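Side-chain contacts in dioxygenase (Pseudomonas brassicacearum, PDB 5V2D), which probably cleaves the central double bond of lignin-derived stilbenes with molecular oxygen at an iron centre, yielding two aromatic aldehydes: residues S88-A93 with I484-R489; R101-V104 with R108-A111; N412-L417 with V469-R474. One frame throughout, in Å; residues are numbered along the deposited sequence.

Contact 1 of 3, residues S88-A93 with I484-R489; sequences SGFHFA and IRIPFR
I486 reaches F90 with one of the two branches that leave its CB. CG1 stands beside the backbone N (chi1 -60°), and this turns it toward the phenylalanine, where it lies 4.0 Å from F90 CE1. CD1 stays beside F90 CE1 and comes nearest to the neighbouring ring carbon, F90 CZ, at 3.8 Å. The two side chains cross at about a right angle, and the branch meets this pair of ring carbons obliquely. The other branch serves a different neighbour: I486 CG2 sits over the centre of the F488 ring, 4.3 Å above its plane. Two residues back along the strand, I484 makes the second half of the contact with its tip alone, CD1 approaching F92 CE1 to 3.8 Å on a slant. L468, from strand 465-472, also touches F90, F92 and I484. Strands 85-93 and 482-486 belong to different sheets, evidently neighbouring blades of the beta-propeller expected of this carotenoid-oxygenase family. Buried and wholly apolar, the contact depends on dispersion and the exclusion of water, and thus on complementary shape rather than directional bonds.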
loop_
_atom_site.group_PDB
_atom_site.type_symbol
_atom_site.label_atom_id
_atom_site.label_comp_id
_atom_site.label_asym_id
_atom_site.label_seq_id
_atom_site.Cartn_x
_atom_site.Cartn_y
_atom_site.Cartn_z
ATOM N N SER A 88 -4.805 12.063 -4.180
ATOM C CA SER A 88 -5.573 12.444 -5.396
ATOM C C SER A 88 -6.958 11.840 -5.251
ATOM O O SER A 88 -7.112 10.717 -4.756
ATOM C CB SER A 88 -4.887 11.881 -6.620
ATOM O OG SER A 88 -3.682 12.635 -6.896
ATOM N N GLY A 89 -7.969 12.588 -5.704
ATOM C CA GLY A 89 -9.340 12.089 -5.819
ATOM C C GLY A 89 -9.836 12.326 -7.234
ATOM O O GLY A 89 -9.929 13.476 -7.642
ATOM N N PHE A 90 -10.117 11.257 -7.992
ATOM C CA PHE A 90 -10.729 11.322 -9.289
ATOM C C PHE A 90 -12.216 11.065 -9.063
ATOM O O PHE A 90 -12.611 9.931 -8.720
ATOM C CB PHE A 90 -10.180 10.300 -10.230
ATOM C CG PHE A 90 -8.770 10.539 -10.670
ATOM C CD1 PHE A 90 -8.494 11.274 -11.772
ATOM C CD2 PHE A 90 -7.707 9.967 -9.967
ATOM C CE1 PHE A 90 -7.207 11.472 -12.261
ATOM C CE2 PHE A 90 -6.407 10.163 -10.423
ATOM C CZ PHE A 90 -6.144 10.925 -11.580
ATOM N N HIS A 91 -13.044 12.088 -9.266
ATOM C CA HIS A 91 -14.451 11.942 -9.029
ATOM C C HIS A 91 -15.206 11.675 -10.371
ATOM O O HIS A 91 -15.124 12.509 -11.293
ATOM C CB HIS A 91 -15.003 13.199 -8.397
ATOM C CG HIS A 91 -16.479 13.130 -8.140
ATOM N ND1 HIS A 91 -17.039 12.206 -7.272
ATOM C CD2 HIS A 91 -17.510 13.846 -8.673
ATOM C CE1 HIS A 91 -18.360 12.361 -7.276
ATOM N NE2 HIS A 91 -18.674 13.341 -8.118
ATOM N N PHE A 92 -15.915 10.556 -10.425
ATOM C CA PHE A 92 -16.615 10.075 -11.609
ATOM C C PHE A 92 -18.120 10.399 -11.401
ATOM O O PHE A 92 -18.740 9.983 -10.418
ATOM C CB PHE A 92 -16.509 8.553 -11.767
ATOM C CG PHE A 92 -15.160 8.061 -12.147
ATOM C CD1 PHE A 92 -14.954 7.479 -13.403
ATOM C CD2 PHE A 92 -14.103 8.090 -11.301
ATOM C CE1 PHE A 92 -13.727 7.011 -13.777
ATOM C CE2 PHE A 92 -12.848 7.626 -11.696
ATOM C CZ PHE A 92 -12.666 7.097 -12.932
ATOM N N ALA A 93 -18.695 11.132 -12.337
ATOM C CA ALA A 93 -20.160 11.307 -12.272
ATOM C C ALA A 93 -20.699 11.465 -13.660
ATOM O O ALA A 93 -20.274 12.333 -14.405
ATOM C CB ALA A 93 -20.585 12.500 -11.427
ATOM N N ILE A 484 -8.606 8.242 -19.552
ATOM C CA ILE A 484 -8.812 9.586 -19.006
ATOM C C ILE A 484 -7.466 10.306 -18.953
ATOM O O ILE A 484 -6.572 9.909 -18.189
ATOM C CB ILE A 484 -9.481 9.486 -17.637
ATOM C CG1 ILE A 484 -10.813 8.737 -17.764
ATOM C CG2 ILE A 484 -9.663 10.829 -17.025
ATOM C CD1 ILE A 484 -11.157 8.112 -16.398
ATOM N N ARG A 485 -7.295 11.347 -19.789
ATOM C CA ARG A 485 -5.980 11.960 -19.933
ATOM C C ARG A 485 -5.800 12.954 -18.768
ATOM O O ARG A 485 -6.735 13.630 -18.394
ATOM C CB ARG A 485 -5.843 12.702 -21.240
ATOM C CG ARG A 485 -5.804 11.809 -22.469
ATOM C CD ARG A 485 -5.376 12.670 -23.698
ATOM N NE ARG A 485 -5.652 11.890 -24.901
ATOM C CZ ARG A 485 -6.766 11.912 -25.621
ATOM N NH1 ARG A 485 -7.755 12.752 -25.348
ATOM N NH2 ARG A 485 -6.848 11.129 -26.692
ATOM N N ILE A 486 -4.634 12.944 -18.183
ATOM C CA ILE A 486 -4.275 13.851 -17.057
ATOM C C ILE A 486 -3.250 14.789 -17.646
ATOM O O ILE A 486 -2.289 14.351 -18.272
ATOM C CB ILE A 486 -3.716 13.041 -15.896
ATOM C CG1 ILE A 486 -4.787 12.056 -15.432
ATOM C CG2 ILE A 486 -3.465 13.962 -14.700
ATOM C CD1 ILE A 486 -4.231 10.853 -14.811
ATOM N N PRO A 487 -3.411 16.103 -17.429
ATOM C CA PRO A 487 -2.550 17.055 -18.074
ATOM C C PRO A 487 -1.169 17.259 -17.442
ATOM O O PRO A 487 -0.395 18.129 -17.877
ATOM C CB PRO A 487 -3.360 18.324 -17.959
ATOM C CG PRO A 487 -4.203 18.145 -16.782
ATOM C CD PRO A 487 -4.579 16.729 -16.812
ATOM N N PHE A 488 -0.883 16.501 -16.412
ATOM C CA PHE A 488 0.422 16.460 -15.789
ATOM C C PHE A 488 0.737 15.066 -15.369
ATOM O O PHE A 488 -0.149 14.261 -15.213
ATOM C CB PHE A 488 0.541 17.475 -14.568
ATOM C CG PHE A 488 -0.381 17.160 -13.423
ATOM C CD1 PHE A 488 0.009 16.329 -12.425
ATOM C CD2 PHE A 488 -1.618 17.740 -13.332
ATOM C CE1 PHE A 488 -0.864 16.015 -11.326
ATOM C CE2 PHE A 488 -2.524 17.373 -12.306
ATOM C CZ PHE A 488 -2.114 16.518 -11.313
ATOM N N ARG A 489 2.021 14.802 -15.221
ATOM C CA ARG A 489 2.527 13.497 -14.798
ATOM C C ARG A 489 2.208 13.184 -13.307
ATOM O O ARG A 489 2.538 13.960 -12.396
ATOM C CB ARG A 489 4.049 13.449 -14.940
ATOM C CG ARG A 489 4.691 12.141 -14.507
ATOM C CD ARG A 489 6.222 12.276 -14.619
ATOM N NE ARG A 489 6.717 13.357 -13.794
ATOM C CZ ARG A 489 7.076 13.233 -12.520
ATOM N NH1 ARG A 489 7.150 12.043 -11.874
ATOM N NH2 ARG A 489 7.484 14.373 -11.901
#

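Contact 2 of 3, residues R101-V104 with R108-A111; sequences RRYV and RLLA
The hydroxyl of Y103, whose side chain meets L109 at its other end, donates a hydrogen bond to the backbone carbonyl oxygen of D68. D68 is engaged again through its carboxylate, since OD1 forms a salt bridge with R101 NH2. The tyrosine is held at its backbone too, by a bond between Y103 N and E42 OE2. Bonds at the hydroxyl and at the backbone N probably restrain the tyrosine on which the following helix packs.

L109 packs against its base. The leucine CG extends anti to the backbone N (chi1 179°), carrying the branch point out from the helix toward the strand end. CD2 does the touching: it lies 3.6 Å from Y103 CB and 3.8 Å from Y103 CG, at the base of the tyrosine and well away from its hydroxyl. The two side chains stand roughly at right angles. The same methyl, L109 CD2, comes 3.5 Å from V104 O, so that it rests against both the base of Y103 and the carbonyl oxygen of the next residue. Q70 touches both Y103 and L109, while V104 turns its own side chain to W161 and M163.

At the helix, L109 N is bonded to T106 OG1, which fixes the first turn. The result is a compact strand-turn-helix connection, in which strand 96-103 leaves its blade and passes after three residues into helix 107-115, consistent with the helical and loop excursions that cover one face of the propeller in carotenoid-cleaving oxygenases.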
loop_
_atom_site.group_PDB
_atom_site.type_symbol
_atom_site.label_atom_id
_atom_site.label_comp_id
_atom_site.label_asym_id
_atom_site.label_seq_id
_atom_site.Cartn_x
_atom_site.Cartn_y
_atom_site.Cartn_z
ATOM N N ARG A 101 -5.943 17.123 -6.149
ATOM C CA ARG A 101 -4.721 16.512 -5.640
ATOM C C ARG A 101 -4.200 17.480 -4.571
ATOM O O ARG A 101 -4.000 18.669 -4.898
ATOM C CB ARG A 101 -3.728 16.300 -6.728
ATOM C CG ARG A 101 -2.490 15.515 -6.314
ATOM C CD ARG A 101 -1.713 15.044 -7.551
ATOM N NE ARG A 101 -0.623 14.125 -7.226
ATOM C CZ ARG A 101 0.660 14.364 -7.194
ATOM N NH1 ARG A 101 1.155 15.593 -7.365
ATOM N NH2 ARG A 101 1.476 13.332 -6.914
ATOM N N ARG A 102 -4.015 16.998 -3.361
ATOM C CA ARG A 102 -3.616 17.849 -2.218
ATOM C C ARG A 102 -2.704 17.062 -1.256
ATOM O O ARG A 102 -2.911 15.866 -1.037
ATOM C CB ARG A 102 -4.827 18.355 -1.377
ATOM C CG ARG A 102 -5.868 19.236 -2.051
ATOM C CD ARG A 102 -5.289 20.624 -2.430
ATOM N NE ARG A 102 -6.143 21.748 -2.854
ATOM C CZ ARG A 102 -6.442 22.121 -4.111
ATOM N NH1 ARG A 102 -6.096 21.410 -5.159
ATOM N NH2 ARG A 102 -7.155 23.221 -4.315
ATOM N N TYR A 103 -1.794 17.785 -0.632
ATOM C CA TYR A 103 -0.954 17.240 0.415
ATOM C C TYR A 103 -1.764 17.045 1.652
ATOM O O TYR A 103 -2.632 17.878 1.987
ATOM C CB TYR A 103 0.194 18.182 0.771
ATOM C CG TYR A 103 1.467 18.027 -0.051
ATOM C CD1 TYR A 103 1.978 19.065 -0.757
ATOM C CD2 TYR A 103 2.134 16.793 -0.103
ATOM C CE1 TYR A 103 3.160 18.928 -1.456
ATOM C CE2 TYR A 103 3.325 16.683 -0.788
ATOM C CZ TYR A 103 3.803 17.766 -1.506
ATOM O OH TYR A 103 4.962 17.597 -2.240
ATOM N N VAL A 104 -1.505 15.953 2.348
ATOM C CA VAL A 104 -1.946 15.833 3.750
ATOM C C VAL A 104 -1.152 16.855 4.586
ATOM O O VAL A 104 0.067 16.839 4.607
ATOM C CB VAL A 104 -1.701 14.442 4.350
ATOM C CG1 VAL A 104 -2.396 14.302 5.667
ATOM C CG2 VAL A 104 -2.301 13.345 3.449
ATOM N N ARG A 108 4.450 17.235 10.293
ATOM C CA ARG A 108 5.765 17.120 9.682
ATOM C C ARG A 108 5.891 18.043 8.455
ATOM O O ARG A 108 6.883 18.769 8.311
ATOM C CB ARG A 108 6.044 15.705 9.267
ATOM C CG ARG A 108 7.287 15.494 8.415
ATOM C CD ARG A 108 7.614 14.017 8.302
ATOM N NE ARG A 108 8.630 13.688 7.307
ATOM C CZ ARG A 108 9.366 12.586 7.321
ATOM N NH1 ARG A 108 10.205 12.350 6.292
ATOM N NH2 ARG A 108 9.314 11.723 8.300
ATOM N N LEU A 109 4.911 17.956 7.570
ATOM C CA LEU A 109 4.883 18.838 6.418
ATOM C C LEU A 109 4.858 20.318 6.821
ATOM O O LEU A 109 5.546 21.142 6.238
ATOM C CB LEU A 109 3.742 18.531 5.501
ATOM C CG LEU A 109 3.621 19.431 4.258
ATOM C CD1 LEU A 109 4.744 19.191 3.305
ATOM C CD2 LEU A 109 2.374 19.160 3.462
ATOM N N LEU A 110 3.997 20.665 7.752
ATOM C CA LEU A 110 3.855 22.073 8.091
ATOM C C LEU A 110 5.113 22.616 8.772
ATOM O O LEU A 110 5.441 23.794 8.619
ATOM C CB LEU A 110 2.635 22.295 8.986
ATOM C CG LEU A 110 1.297 22.057 8.312
ATOM C CD1 LEU A 110 0.117 22.298 9.202
ATOM C CD2 LEU A 110 1.119 22.824 7.012
ATOM N N ALA A 111 5.817 21.782 9.527
ATOM C CA ALA A 111 7.073 22.233 10.097
ATOM C C ALA A 111 8.122 22.496 8.977
ATOM O O ALA A 111 8.863 23.470 9.001
ATOM C CB ALA A 111 7.589 21.269 11.163
#

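Contact 3 of 3, residues N412-L417 with V469-R474; sequences NLLVHL and VVLDSR
An imidazole nitrogen meeting a backbone carbonyl within the plane of its ring is the odd feature here: H416 ND1 lies 3.5 Å from S473 O, and the oxygen sits at the ring's edge. It stands nearly in line with the outward direction at ND1, a long polar approach. Two torsions put the nitrogen there. H416 CG is anti to the backbone N (chi1 177°), and a chi2 of 177° turns ND1 outward, away from its own main chain. The other ring nitrogen, H416 NE2, is hydrogen-bonded to H387 ND1, which limits how far the ring can swing, and F389 meets the ring obliquely while also touching S473.

Two residues earlier, L414 meets L471 tip to tip. L414 CD1 is almost equally far from both methyls of its partner, 4.0 Å from L471 CD2 and 4.1 Å from L471 CD1. V454 also packs on L414, and W427 on L471.

The serine side of the contact is firmly built. S473 OG gives a bond to A450 O and receives one from G452 N, while D472 folds the chain just beyond the strand into an Asx turn. There D472 OD1 takes the backbone N-H of R474 at 3.0 Å on its anti lone pair, with an N-H...O angle of 156°, and also forms a salt bridge with R443 NH2.

Strands 413-418 and 465-472 come from different propeller blades. Their interface thus grades from apolar to polar: leucine methyls provide non-directional packing at one end, and at the other lies a polar edge where imidazole and carbonyl meet at long range and H416 NE2 has its partner in H387.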
loop_
_atom_site.group_PDB
_atom_site.type_symbol
_atom_site.label_atom_id
_atom_site.label_comp_id
_atom_site.label_asym_id
_atom_site.label_seq_id
_atom_site.Cartn_x
_atom_site.Cartn_y
_atom_site.Cartn_z
ATOM N N ASN A 412 4.299 -4.102 -16.093
ATOM C CA ASN A 412 3.857 -3.861 -17.464
ATOM C C ASN A 412 2.657 -4.663 -17.852
ATOM O O ASN A 412 2.300 -4.634 -19.023
ATOM C CB ASN A 412 5.009 -4.060 -18.487
ATOM C CG ASN A 412 5.628 -5.442 -18.421
ATOM O OD1 ASN A 412 5.187 -6.296 -17.631
ATOM N ND2 ASN A 412 6.699 -5.659 -19.240
ATOM N N LEU A 413 1.997 -5.334 -16.905
ATOM C CA LEU A 413 0.737 -6.032 -17.151
ATOM C C LEU A 413 -0.283 -5.777 -16.064
ATOM O O LEU A 413 0.047 -5.800 -14.869
ATOM C CB LEU A 413 0.982 -7.522 -17.165
ATOM C CG LEU A 413 1.894 -8.111 -18.265
ATOM C CD1 LEU A 413 2.185 -9.617 -17.970
ATOM C CD2 LEU A 413 1.287 -7.870 -19.645
ATOM N N LEU A 414 -1.534 -5.558 -16.464
ATOM C CA LEU A 414 -2.648 -5.446 -15.562
ATOM C C LEU A 414 -3.448 -6.720 -15.768
ATOM O O LEU A 414 -3.942 -6.956 -16.891
ATOM C CB LEU A 414 -3.441 -4.259 -15.979
ATOM C CG LEU A 414 -4.428 -3.587 -15.093
ATOM C CD1 LEU A 414 -5.513 -2.795 -15.774
ATOM C CD2 LEU A 414 -4.696 -4.104 -13.671
ATOM N N VAL A 415 -3.643 -7.503 -14.705
ATOM C CA VAL A 415 -4.082 -8.904 -14.824
ATOM C C VAL A 415 -5.360 -9.209 -14.043
ATOM O O VAL A 415 -5.551 -8.781 -12.923
ATOM C CB VAL A 415 -2.946 -9.821 -14.322
ATOM C CG1 VAL A 415 -3.280 -11.295 -14.439
ATOM C CG2 VAL A 415 -1.627 -9.524 -14.982
ATOM N N HIS A 416 -6.243 -9.990 -14.644
ATOM C CA HIS A 416 -7.397 -10.623 -13.935
ATOM C C HIS A 416 -7.044 -12.118 -13.828
ATOM O O HIS A 416 -6.923 -12.779 -14.839
ATOM C CB HIS A 416 -8.710 -10.448 -14.728
ATOM C CG HIS A 416 -9.903 -11.121 -14.134
ATOM N ND1 HIS A 416 -11.157 -10.997 -14.703
ATOM C CD2 HIS A 416 -10.084 -11.837 -13.012
ATOM C CE1 HIS A 416 -12.042 -11.677 -13.993
ATOM N NE2 HIS A 416 -11.402 -12.249 -12.981
ATOM N N LEU A 417 -6.927 -12.615 -12.622
ATOM C CA LEU A 417 -6.731 -14.050 -12.317
ATOM C C LEU A 417 -8.037 -14.700 -11.881
ATOM O O LEU A 417 -8.728 -14.231 -10.944
ATOM C CB LEU A 417 -5.727 -14.222 -11.196
ATOM C CG LEU A 417 -5.448 -15.617 -10.676
ATOM C CD1 LEU A 417 -4.878 -16.558 -11.744
ATOM C CD2 LEU A 417 -4.499 -15.495 -9.487
ATOM N N VAL A 469 -6.763 4.710 -16.773
ATOM C CA VAL A 469 -7.424 3.801 -17.724
ATOM C C VAL A 469 -8.556 3.018 -17.066
ATOM O O VAL A 469 -8.485 2.691 -15.861
ATOM C CB VAL A 469 -6.455 2.839 -18.405
ATOM C CG1 VAL A 469 -5.516 3.664 -19.267
ATOM C CG2 VAL A 469 -5.732 1.907 -17.452
ATOM N N VAL A 470 -9.602 2.758 -17.845
ATOM C CA VAL A 470 -10.721 1.985 -17.394
ATOM C C VAL A 470 -10.916 0.770 -18.307
ATOM O O VAL A 470 -11.133 0.930 -19.506
ATOM C CB VAL A 470 -11.998 2.840 -17.426
ATOM C CG1 VAL A 470 -13.166 2.005 -16.874
ATOM C CG2 VAL A 470 -11.839 4.169 -16.658
ATOM N N LEU A 471 -10.802 -0.426 -17.748
ATOM C CA LEU A 471 -10.954 -1.703 -18.503
ATOM C C LEU A 471 -12.178 -2.410 -18.002
ATOM O O LEU A 471 -12.673 -2.185 -16.871
ATOM C CB LEU A 471 -9.743 -2.625 -18.334
ATOM C CG LEU A 471 -8.505 -2.205 -19.113
ATOM C CD1 LEU A 471 -7.832 -0.922 -18.540
ATOM C CD2 LEU A 471 -7.526 -3.371 -19.124
ATOM N N ASP A 472 -12.720 -3.255 -18.892
ATOM C CA ASP A 472 -13.906 -4.042 -18.549
ATOM C C ASP A 472 -13.391 -5.377 -18.136
ATOM O O ASP A 472 -12.637 -5.992 -18.930
ATOM C CB ASP A 472 -14.830 -4.183 -19.820
ATOM C CG ASP A 472 -16.195 -4.738 -19.451
ATOM O OD1 ASP A 472 -16.301 -5.789 -18.771
ATOM O OD2 ASP A 472 -17.206 -4.073 -19.778
ATOM N N SER A 473 -13.803 -5.872 -16.964
ATOM C CA SER A 473 -13.286 -7.147 -16.428
ATOM C C SER A 473 -13.639 -8.359 -17.313
ATOM O O SER A 473 -12.924 -9.363 -17.266
ATOM C CB SER A 473 -13.825 -7.492 -15.049
ATOM O OG SER A 473 -15.237 -7.622 -15.013
ATOM N N ARG A 474 -14.703 -8.201 -18.111
ATOM C CA ARG A 474 -15.108 -9.246 -19.079
ATOM C C ARG A 474 -14.155 -9.444 -20.217
ATOM O O ARG A 474 -14.224 -10.501 -20.865
ATOM C CB ARG A 474 -16.473 -8.912 -19.686
ATOM C CG ARG A 474 -17.545 -9.172 -18.634
ATOM C CD ARG A 474 -18.849 -8.689 -19.112
ATOM N NE ARG A 474 -19.820 -8.729 -18.024
ATOM C CZ ARG A 474 -21.124 -8.439 -18.198
ATOM N NH1 ARG A 474 -21.613 -8.132 -19.407
ATOM N NH2 ARG A 474 -21.975 -8.481 -17.184
#

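From the N terminus, the chain lays down 88-93, then 101-104, and soon closes the small loop of contact 2 at 108-111. After a long run through further blades, 412-417 opens contact 3, which 469-474 closes. Only then does 484-489 return to 88-93, so that contact 1 encloses both others, while contacts 2 and 3 follow in series and none cross. Contact 1 packs an early blade against the one built largely from late strands; contact 3 ties that late blade to the preceding one. Contact 2 secures a helix to the early blade. I484 CD1 packs on V470 CG2 at 4.0 Å, linking contacts 1 and 3.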